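Local coordinates for regulatory protein MarR (Planctomyces limnophilus, PDB 3U2R) that probably acts as a DNA-binding transcription factor of the MarR family, folding into a winged helix-turn-helix, at residues 63-68 and 78-83; 50-55 and 90-95; 42-47 and 113-118. One frame throughout, in Å; residues are numbered along the deposited sequence.

Interaction 1: 63-68 and 78-83; sequences MATLQI and DITRLI
This is an apolar helix-to-helix contact, in which the start of helix 65-71 packs against the first turns of helix 78-88 with methyl groups doing nearly all the touching. Ile-79 is the residue to look at first. Its CD1 is pushed into the side of the other helix, 3.4 Å from Ile-68 CG2, which is tighter than ordinary van der Waals contact, and 3.3 Å from the backbone O of Thr-65. With chi1 at 87°, CG1 lies between the backbone N and the carbonyl carbon, and chi2 (151°) keeps the chain extended to bring CD1 to Ile-68. One turn further along helix 78-88, Ile-83 meets Ile-68 differently, the two side chains extending tip to tip with their CD1 atoms 4.0 Å apart. Ile-68 thus uses both branches, CG2 for Ile-79 and CD1 for Ile-83. The two helices form the helix-turn-helix of the MarR fold, and in this family the second of them is the recognition helix, which probably enters the DNA groove; the isoleucines hold it against its partner. Toward the more exposed end, Thr-65 CG2 slides past Ile-79 and comes 3.9 Å from Thr-80 OG1, the two threonine side chains crossing at about a right angle. The hydroxyl of Thr-65 does not join in, being hydrogen-bonded to the O of Val-104 on strand 103-108. Ala-64 is the N-cap of helix 65-71, and its O accepts the first-turn bond from Ile-68 N at 3.0 Å. Val-106 of strand 103-108 packs on Thr-65, Ile-68 and Ile-83.

Interaction 2: 50-55 and 90-95; sequences NTLRLL and GLVLRT
Leu-52 lays its CD2 methyl against the start of strand 92-97 and the residue before it, touching Val-92 CG1 at 3.8 Å and, a little more loosely, Leu-91 CB at 4.2 Å. Its CB does not aim straight at the strand; the tip of the side chain swings over to it, CG standing anti to the carbonyl carbon (chi1 -65°). Three residues on, Leu-55 comes to the same methyl of Val-92, with its CD1 3.9 Å from CG1. A single branch of the valine is therefore shared by two leucines from one face of helix 46-58, and both leucine side chains cross the valine at about a right angle. All four touching residues are buried, and the side-chain contact is apolar. Just ahead of it, Gly-90 ends helix 78-88 in a Schellman motif, its positive phi (71°) turning the chain into the strand that begins the wing of the winged helix. Arg-94 turns off to a salt bridge with Asp-84, while away from the strand, Arg-53 forms a salt bridge with Glu-19 of the second subunit. The cluster is closed in by several elements. Leu-86 of helix 78-88 reaches both Leu-52 and Val-92, Val-106 of strand 103-108 reaches Leu-55 and Val-92, and from helix 110-148 Leu-115 packs against Leu-52 and Leu-91.

Interaction 3: 42-47 and 113-118; sequences FELSAQ and LKLLKD
The turn between helix 18-40 and helix 46-58 is the element at work here, and it rests on the first part of the long helix 110-148. Leu-115 receives it on both of its methyls. Its CD1 comes 3.9 Å from CD2 of the Phe-42 ring, the two side chains meeting at a slant, while its CD2 meets Leu-44 CD1, also at 3.9 Å, the two leucines reaching toward each other tip to tip. With CG anti to the backbone N (chi1 176°) and chi2 at 61°, CD1 is turned to Phe-42 and CD2 to Leu-44. Between those residues Glu-43, with positive phi, is the C-prime position of the Schellman motif that ends the preceding helix. Two residues later Ser-45 is the N-cap of helix 46-58; its side chain caps a backbone N in the first turn and its own N is bonded to Gln-48 OE1, consistent with a capping box. The chain thus leaves one helix and enters the next within a few residues. In MarR proteins helices from the two ends of the chain form the dimerisation region, and this turn lies where that region passes into the winged-helix domain. Arg-89, just beyond helix 78-88, holds the turn from the domain side, with NH2 bonded to the O of Phe-42 and NH1 to the O of Glu-43. On helix 110-148, Lys-114 reaches forward along the helix to Asp-118, one turn on, in a salt bridge of 2.8 Å from NZ to OD1 that uses the syn lone pair of the carboxylate oxygen. At the start of helix 46-58, Ala-46 and Gln-47 pack on Ser-15 of the second subunit.

Following the chain from the N terminus, residues 42-47 open the widest loop, which interaction 3 closes only at 113-118 on the long last helix. Within it, 50-55 opens a second loop, closed by interaction 2 at 90-95, and within that lies the short loop of interaction 1, from 63-68 to 78-83. The three are concentric and none cross. The innermost pairs the helices of the helix-turn-helix, the middle one brings the wing strand onto helix 46-58, and the outermost sets the turn before helix 46-58 on helix 110-148. Interactions 1 and 2 touch through a weak, probable hydrogen bond between Thr-80 O and Arg-94 NH1; interactions 2 and 3 share helix 46-58.

Interaction 1: 63-68 and 78-83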
loop_
_atom_site.group_PDB
_atom_site.type_symbol
_atom_site.label_atom_id
_atom_site.label_comp_id
_atom_site.label_asym_id
_atom_site.label_seq_id
_atom_site.Cartn_x
_atom_site.Cartn_y
_atom_site.Cartn_z
HETATM N N MSE A 63 -14.689 8.842 37.746
HETATM C CA MSE A 63 -14.502 10.149 37.137
HETATM C C MSE A 63 -15.870 10.837 37.051
HETATM O O MSE A 63 -16.876 10.191 36.710
HETATM C CB MSE A 63 -13.871 9.967 35.754
HETATM C CG MSE A 63 -13.504 11.262 35.107
HETATM SE SE MSE A 63 -12.519 11.030 33.414
HETATM C CE MSE A 63 -10.739 10.211 34.055
ATOM N N ALA A 64 -15.899 12.149 37.349
ATOM C CA ALA A 64 -17.092 12.991 37.237
ATOM C C ALA A 64 -17.576 12.989 35.837
ATOM O O ALA A 64 -16.751 13.095 34.915
ATOM C CB ALA A 64 -16.784 14.425 37.646
ATOM N N THR A 65 -18.905 12.904 35.661
ATOM C CA THR A 65 -19.550 12.901 34.338
ATOM C C THR A 65 -19.055 14.104 33.476
ATOM O O THR A 65 -18.738 13.923 32.306
ATOM C CB THR A 65 -21.083 12.911 34.543
ATOM O OG1 THR A 65 -21.446 11.752 35.307
ATOM C CG2 THR A 65 -21.867 12.947 33.231
ATOM N N LEU A 66 -18.961 15.300 34.059
ATOM C CA LEU A 66 -18.463 16.477 33.337
ATOM C C LEU A 66 -17.013 16.317 32.873
ATOM O O LEU A 66 -16.687 16.783 31.767
ATOM C CB LEU A 66 -18.555 17.726 34.211
ATOM C CG LEU A 66 -19.961 18.313 34.422
ATOM C CD1 LEU A 66 -19.887 19.536 35.274
ATOM C CD2 LEU A 66 -20.637 18.657 33.059
ATOM N N GLN A 67 -16.135 15.702 33.723
ATOM C CA GLN A 67 -14.726 15.491 33.363
ATOM C C GLN A 67 -14.609 14.427 32.258
ATOM O O GLN A 67 -13.729 14.529 31.404
ATOM C CB GLN A 67 -13.866 15.129 34.581
ATOM C CG GLN A 67 -12.369 14.923 34.233
ATOM C CD GLN A 67 -11.429 14.824 35.435
ATOM O OE1 GLN A 67 -11.339 13.788 36.119
ATOM N NE2 GLN A 67 -10.648 15.877 35.685
ATOM N N ILE A 68 -15.508 13.414 32.252
ATOM C CA ILE A 68 -15.549 12.410 31.176
ATOM C C ILE A 68 -15.817 13.154 29.866
ATOM O O ILE A 68 -15.083 12.981 28.907
ATOM C CB ILE A 68 -16.632 11.328 31.422
ATOM C CG1 ILE A 68 -16.274 10.389 32.628
ATOM C CG2 ILE A 68 -16.925 10.531 30.127
ATOM C CD1 ILE A 68 -17.341 9.462 33.005
ATOM N N ASP A 78 -25.276 14.305 25.925
ATOM C CA ASP A 78 -25.485 13.004 25.281
ATOM C C ASP A 78 -24.627 11.891 25.977
ATOM O O ASP A 78 -24.880 10.696 25.730
ATOM C CB ASP A 78 -25.217 13.029 23.738
ATOM C CG ASP A 78 -24.390 14.176 23.130
ATOM O OD1 ASP A 78 -23.611 13.913 22.182
ATOM O OD2 ASP A 78 -24.572 15.342 23.561
ATOM N N ILE A 79 -23.648 12.257 26.858
ATOM C CA ILE A 79 -22.845 11.226 27.508
ATOM C C ILE A 79 -23.631 10.616 28.702
ATOM O O ILE A 79 -23.246 9.548 29.142
ATOM C CB ILE A 79 -21.381 11.623 27.899
ATOM C CG1 ILE A 79 -21.247 12.296 29.268
ATOM C CG2 ILE A 79 -20.705 12.448 26.812
ATOM C CD1 ILE A 79 -19.961 12.045 29.858
ATOM N N THR A 80 -24.719 11.246 29.186
ATOM C CA THR A 80 -25.500 10.687 30.297
ATOM C C THR A 80 -26.355 9.527 29.774
ATOM O O THR A 80 -26.396 8.511 30.436
ATOM C CB THR A 80 -26.325 11.760 31.006
ATOM O OG1 THR A 80 -25.387 12.677 31.593
ATOM C CG2 THR A 80 -27.307 11.150 32.095
ATOM N N ARG A 81 -26.981 9.652 28.583
ATOM C CA ARG A 81 -27.762 8.537 28.018
ATOM C C ARG A 81 -26.812 7.361 27.699
ATOM O O ARG A 81 -27.076 6.200 28.014
ATOM C CB ARG A 81 -28.527 8.976 26.749
ATOM C CG ARG A 81 -29.870 9.639 27.044
ATOM C CD ARG A 81 -30.372 10.522 25.892
ATOM N NE ARG A 81 -30.898 9.756 24.752
ATOM C CZ ARG A 81 -32.130 9.253 24.652
ATOM N NH1 ARG A 81 -33.004 9.400 25.646
ATOM N NH2 ARG A 81 -32.495 8.586 23.560
ATOM N N LEU A 82 -25.700 7.710 27.072
ATOM C CA LEU A 82 -24.585 6.824 26.740
ATOM C C LEU A 82 -24.160 6.022 28.006
ATOM O O LEU A 82 -24.104 4.805 27.959
ATOM C CB LEU A 82 -23.472 7.734 26.222
ATOM C CG LEU A 82 -22.120 7.211 25.902
ATOM C CD1 LEU A 82 -21.417 8.169 24.940
ATOM C CD2 LEU A 82 -21.240 7.088 27.139
ATOM N N ILE A 83 -23.938 6.713 29.129
ATOM C CA ILE A 83 -23.506 6.102 30.375
ATOM C C ILE A 83 -24.663 5.293 30.976
ATOM O O ILE A 83 -24.386 4.255 31.560
ATOM C CB ILE A 83 -22.929 7.182 31.364
ATOM C CG1 ILE A 83 -21.529 7.611 30.900
ATOM C CG2 ILE A 83 -22.809 6.675 32.846
ATOM C CD1 ILE A 83 -21.030 8.832 31.572
#

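Interaction 2: 50-55 and 90-95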
loop_
_atom_site.group_PDB
_atom_site.type_symbol
_atom_site.label_atom_id
_atom_site.label_comp_id
_atom_site.label_asym_id
_atom_site.label_seq_id
_atom_site.Cartn_x
_atom_site.Cartn_y
_atom_site.Cartn_z
ATOM N N ASN A 50 -14.689 4.365 24.165
ATOM C CA ASN A 50 -13.803 5.458 24.572
ATOM C C ASN A 50 -14.068 5.854 26.038
ATOM O O ASN A 50 -13.136 5.999 26.793
ATOM C CB ASN A 50 -13.959 6.649 23.662
ATOM C CG ASN A 50 -13.356 6.448 22.303
ATOM O OD1 ASN A 50 -12.588 5.530 22.054
ATOM N ND2 ASN A 50 -13.556 7.402 21.454
ATOM N N THR A 51 -15.308 5.837 26.470
ATOM C CA THR A 51 -15.660 6.049 27.896
ATOM C C THR A 51 -15.127 4.901 28.756
ATOM O O THR A 51 -14.445 5.119 29.760
ATOM C CB THR A 51 -17.173 6.184 28.025
ATOM O OG1 THR A 51 -17.623 7.262 27.194
ATOM C CG2 THR A 51 -17.605 6.419 29.429
ATOM N N LEU A 52 -15.385 3.661 28.355
ATOM C CA LEU A 52 -14.882 2.563 29.147
ATOM C C LEU A 52 -13.357 2.597 29.245
ATOM O O LEU A 52 -12.852 2.396 30.325
ATOM C CB LEU A 52 -15.350 1.220 28.571
ATOM C CG LEU A 52 -16.884 0.936 28.597
ATOM C CD1 LEU A 52 -17.244 -0.317 27.783
ATOM C CD2 LEU A 52 -17.411 0.699 30.035
ATOM N N ARG A 53 -12.626 2.888 28.156
ATOM C CA ARG A 53 -11.147 2.957 28.174
ATOM C C ARG A 53 -10.650 4.064 29.082
ATOM O O ARG A 53 -9.622 3.927 29.735
ATOM C CB ARG A 53 -10.595 3.210 26.761
ATOM C CG ARG A 53 -10.511 1.993 25.852
ATOM C CD ARG A 53 -9.163 1.323 25.954
ATOM N NE ARG A 53 -8.025 2.221 25.696
ATOM C CZ ARG A 53 -7.567 2.591 24.498
ATOM N NH1 ARG A 53 -8.148 2.153 23.390
ATOM N NH2 ARG A 53 -6.524 3.405 24.404
ATOM N N LEU A 54 -11.335 5.195 29.039
ATOM C CA LEU A 54 -11.006 6.348 29.890
ATOM C C LEU A 54 -11.231 5.948 31.365
ATOM O O LEU A 54 -10.384 6.228 32.212
ATOM C CB LEU A 54 -11.907 7.531 29.480
ATOM C CG LEU A 54 -11.806 8.843 30.225
ATOM C CD1 LEU A 54 -10.413 9.479 30.057
ATOM C CD2 LEU A 54 -12.818 9.819 29.689
ATOM N N LEU A 55 -12.317 5.205 31.661
ATOM C CA LEU A 55 -12.532 4.820 33.046
ATOM C C LEU A 55 -11.531 3.764 33.515
ATOM O O LEU A 55 -11.236 3.713 34.709
ATOM C CB LEU A 55 -13.988 4.383 33.320
ATOM C CG LEU A 55 -15.016 5.480 33.074
ATOM C CD1 LEU A 55 -16.411 4.978 33.327
ATOM C CD2 LEU A 55 -14.731 6.695 33.897
ATOM N N GLY A 90 -24.480 -3.075 33.704
ATOM C CA GLY A 90 -23.600 -3.427 34.824
ATOM C C GLY A 90 -22.137 -3.190 34.462
ATOM O O GLY A 90 -21.248 -3.782 35.039
ATOM N N LEU A 91 -21.848 -2.371 33.441
ATOM C CA LEU A 91 -20.457 -2.184 32.999
ATOM C C LEU A 91 -19.755 -1.037 33.740
ATOM O O LEU A 91 -18.517 -0.970 33.722
ATOM C CB LEU A 91 -20.406 -1.934 31.481
ATOM C CG LEU A 91 -20.908 -3.073 30.620
ATOM C CD1 LEU A 91 -20.944 -2.620 29.204
ATOM C CD2 LEU A 91 -20.030 -4.345 30.736
ATOM N N VAL A 92 -20.537 -0.112 34.308
ATOM C CA VAL A 92 -20.051 1.025 35.085
ATOM C C VAL A 92 -20.898 1.180 36.337
ATOM O O VAL A 92 -21.987 0.649 36.375
ATOM C CB VAL A 92 -20.032 2.317 34.303
ATOM C CG1 VAL A 92 -19.184 2.187 33.059
ATOM C CG2 VAL A 92 -21.452 2.797 33.988
ATOM N N LEU A 93 -20.362 1.821 37.368
ATOM C CA LEU A 93 -21.074 2.063 38.629
ATOM C C LEU A 93 -21.122 3.572 38.907
ATOM O O LEU A 93 -20.093 4.222 38.968
ATOM C CB LEU A 93 -20.404 1.327 39.772
ATOM C CG LEU A 93 -21.144 1.408 41.107
ATOM C CD1 LEU A 93 -22.455 0.698 41.053
ATOM C CD2 LEU A 93 -20.340 0.899 42.185
ATOM N N ARG A 94 -22.308 4.110 39.103
ATOM C CA ARG A 94 -22.467 5.529 39.415
ATOM C C ARG A 94 -22.478 5.788 40.896
ATOM O O ARG A 94 -23.066 5.029 41.673
ATOM C CB ARG A 94 -23.758 6.073 38.814
ATOM C CG ARG A 94 -23.639 6.361 37.348
ATOM C CD ARG A 94 -24.997 6.772 36.787
ATOM N NE ARG A 94 -24.914 7.393 35.468
ATOM C CZ ARG A 94 -25.852 7.342 34.525
ATOM N NH1 ARG A 94 -25.673 7.967 33.370
ATOM N NH2 ARG A 94 -26.969 6.646 34.721
ATOM N N THR A 95 -21.851 6.882 41.298
ATOM C CA THR A 95 -21.856 7.318 42.707
ATOM C C THR A 95 -22.149 8.809 42.720
ATOM O O THR A 95 -21.392 9.570 42.130
ATOM C CB THR A 95 -20.531 6.991 43.389
ATOM O OG1 THR A 95 -20.277 5.600 43.188
ATOM C CG2 THR A 95 -20.582 7.250 44.896
#

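Interaction 3: 42-47 and 113-118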
loop_
_atom_site.group_PDB
_atom_site.type_symbol
_atom_site.label_atom_id
_atom_site.label_comp_id
_atom_site.label_asym_id
_atom_site.label_seq_id
_atom_site.Cartn_x
_atom_site.Cartn_y
_atom_site.Cartn_z
ATOM N N PHE A 42 -20.952 -5.956 20.010
ATOM C CA PHE A 42 -20.961 -5.943 21.458
ATOM C C PHE A 42 -22.028 -4.968 22.011
ATOM O O PHE A 42 -22.089 -4.733 23.227
ATOM C CB PHE A 42 -19.585 -5.584 21.971
ATOM C CG PHE A 42 -18.535 -6.615 21.607
ATOM C CD1 PHE A 42 -17.927 -6.601 20.360
ATOM C CD2 PHE A 42 -18.258 -7.682 22.457
ATOM C CE1 PHE A 42 -16.969 -7.535 20.030
ATOM C CE2 PHE A 42 -17.283 -8.613 22.132
ATOM C CZ PHE A 42 -16.649 -8.543 20.924
ATOM N N GLU A 43 -22.905 -4.470 21.115
ATOM C CA GLU A 43 -23.924 -3.500 21.376
ATOM C C GLU A 43 -23.317 -2.226 21.991
ATOM O O GLU A 43 -23.826 -1.659 22.946
ATOM C CB GLU A 43 -25.043 -4.108 22.221
ATOM C CG GLU A 43 -25.813 -5.204 21.483
ATOM C CD GLU A 43 -27.310 -4.982 21.352
ATOM O OE1 GLU A 43 -27.835 -5.151 20.227
ATOM O OE2 GLU A 43 -27.958 -4.641 22.369
ATOM N N LEU A 44 -22.229 -1.763 21.385
ATOM C CA LEU A 44 -21.546 -0.539 21.781
ATOM C C LEU A 44 -21.328 0.354 20.615
ATOM O O LEU A 44 -21.365 -0.089 19.487
ATOM C CB LEU A 44 -20.148 -0.829 22.358
ATOM C CG LEU A 44 -20.024 -1.599 23.629
ATOM C CD1 LEU A 44 -18.542 -1.958 23.872
ATOM C CD2 LEU A 44 -20.590 -0.818 24.794
ATOM N N SER A 45 -21.014 1.601 20.915
ATOM C CA SER A 45 -20.529 2.629 20.011
ATOM C C SER A 45 -19.102 2.865 20.390
ATOM O O SER A 45 -18.664 2.501 21.498
ATOM C CB SER A 45 -21.328 3.916 20.168
ATOM O OG SER A 45 -21.394 4.275 21.547
ATOM N N ALA A 46 -18.376 3.514 19.491
ATOM C CA ALA A 46 -16.992 3.850 19.728
ATOM C C ALA A 46 -16.891 4.826 20.909
ATOM O O ALA A 46 -15.943 4.724 21.672
ATOM C CB ALA A 46 -16.366 4.458 18.471
ATOM N N GLN A 47 -17.890 5.727 21.087
ATOM C CA GLN A 47 -17.871 6.698 22.184
ATOM C C GLN A 47 -18.046 5.964 23.517
ATOM O O GLN A 47 -17.442 6.372 24.503
ATOM C CB GLN A 47 -18.927 7.811 22.011
ATOM C CG GLN A 47 -18.586 9.046 22.809
ATOM C CD GLN A 47 -19.498 10.234 22.521
ATOM O OE1 GLN A 47 -20.730 10.106 22.401
ATOM N NE2 GLN A 47 -18.921 11.436 22.452
ATOM N N LEU A 113 -14.300 -4.137 32.943
ATOM C CA LEU A 113 -12.900 -4.509 32.722
ATOM C C LEU A 113 -12.852 -5.770 31.823
ATOM O O LEU A 113 -12.074 -5.840 30.860
ATOM C CB LEU A 113 -12.150 -4.788 34.040
ATOM C CG LEU A 113 -11.820 -3.553 34.880
ATOM C CD1 LEU A 113 -11.372 -3.956 36.266
ATOM C CD2 LEU A 113 -10.675 -2.731 34.229
ATOM N N LYS A 114 -13.675 -6.757 32.150
ATOM C CA LYS A 114 -13.723 -7.981 31.359
ATOM C C LYS A 114 -14.105 -7.650 29.926
ATOM O O LYS A 114 -13.520 -8.210 28.994
ATOM C CB LYS A 114 -14.718 -8.971 31.962
ATOM C CG LYS A 114 -15.045 -10.226 31.123
ATOM C CD LYS A 114 -14.249 -11.422 31.531
ATOM C CE LYS A 114 -14.616 -12.630 30.696
ATOM N NZ LYS A 114 -13.662 -12.810 29.574
ATOM N N LEU A 115 -15.086 -6.779 29.736
ATOM C CA LEU A 115 -15.502 -6.467 28.375
ATOM C C LEU A 115 -14.356 -5.844 27.593
ATOM O O LEU A 115 -14.109 -6.218 26.447
ATOM C CB LEU A 115 -16.745 -5.557 28.348
ATOM C CG LEU A 115 -17.193 -5.110 26.983
ATOM C CD1 LEU A 115 -17.583 -6.345 26.060
ATOM C CD2 LEU A 115 -18.327 -4.175 27.126
ATOM N N LEU A 116 -13.626 -4.939 28.208
ATOM C CA LEU A 116 -12.458 -4.332 27.550
ATOM C C LEU A 116 -11.366 -5.400 27.266
ATOM O O LEU A 116 -10.813 -5.368 26.203
ATOM C CB LEU A 116 -11.881 -3.197 28.407
ATOM C CG LEU A 116 -12.675 -1.937 28.502
ATOM C CD1 LEU A 116 -11.964 -0.953 29.382
ATOM C CD2 LEU A 116 -12.876 -1.318 27.178
ATOM N N LYS A 117 -11.145 -6.397 28.134
ATOM C CA LYS A 117 -10.159 -7.462 27.839
ATOM C C LYS A 117 -10.637 -8.310 26.649
ATOM O O LYS A 117 -9.821 -8.656 25.784
ATOM C CB LYS A 117 -9.868 -8.359 29.060
ATOM C CG LYS A 117 -9.056 -7.658 30.141
ATOM C CD LYS A 117 -8.534 -8.593 31.237
ATOM C CE LYS A 117 -8.238 -7.866 32.555
ATOM N NZ LYS A 117 -7.582 -8.745 33.575
ATOM N N ASP A 118 -11.956 -8.605 26.567
ATOM C CA ASP A 118 -12.515 -9.346 25.425
ATOM C C ASP A 118 -12.488 -8.562 24.131
ATOM O O ASP A 118 -12.580 -9.157 23.056
ATOM C CB ASP A 118 -13.965 -9.737 25.680
ATOM C CG ASP A 118 -14.152 -10.742 26.783
ATOM O OD1 ASP A 118 -13.139 -11.360 27.201
ATOM O OD2 ASP A 118 -15.295 -10.889 27.254
#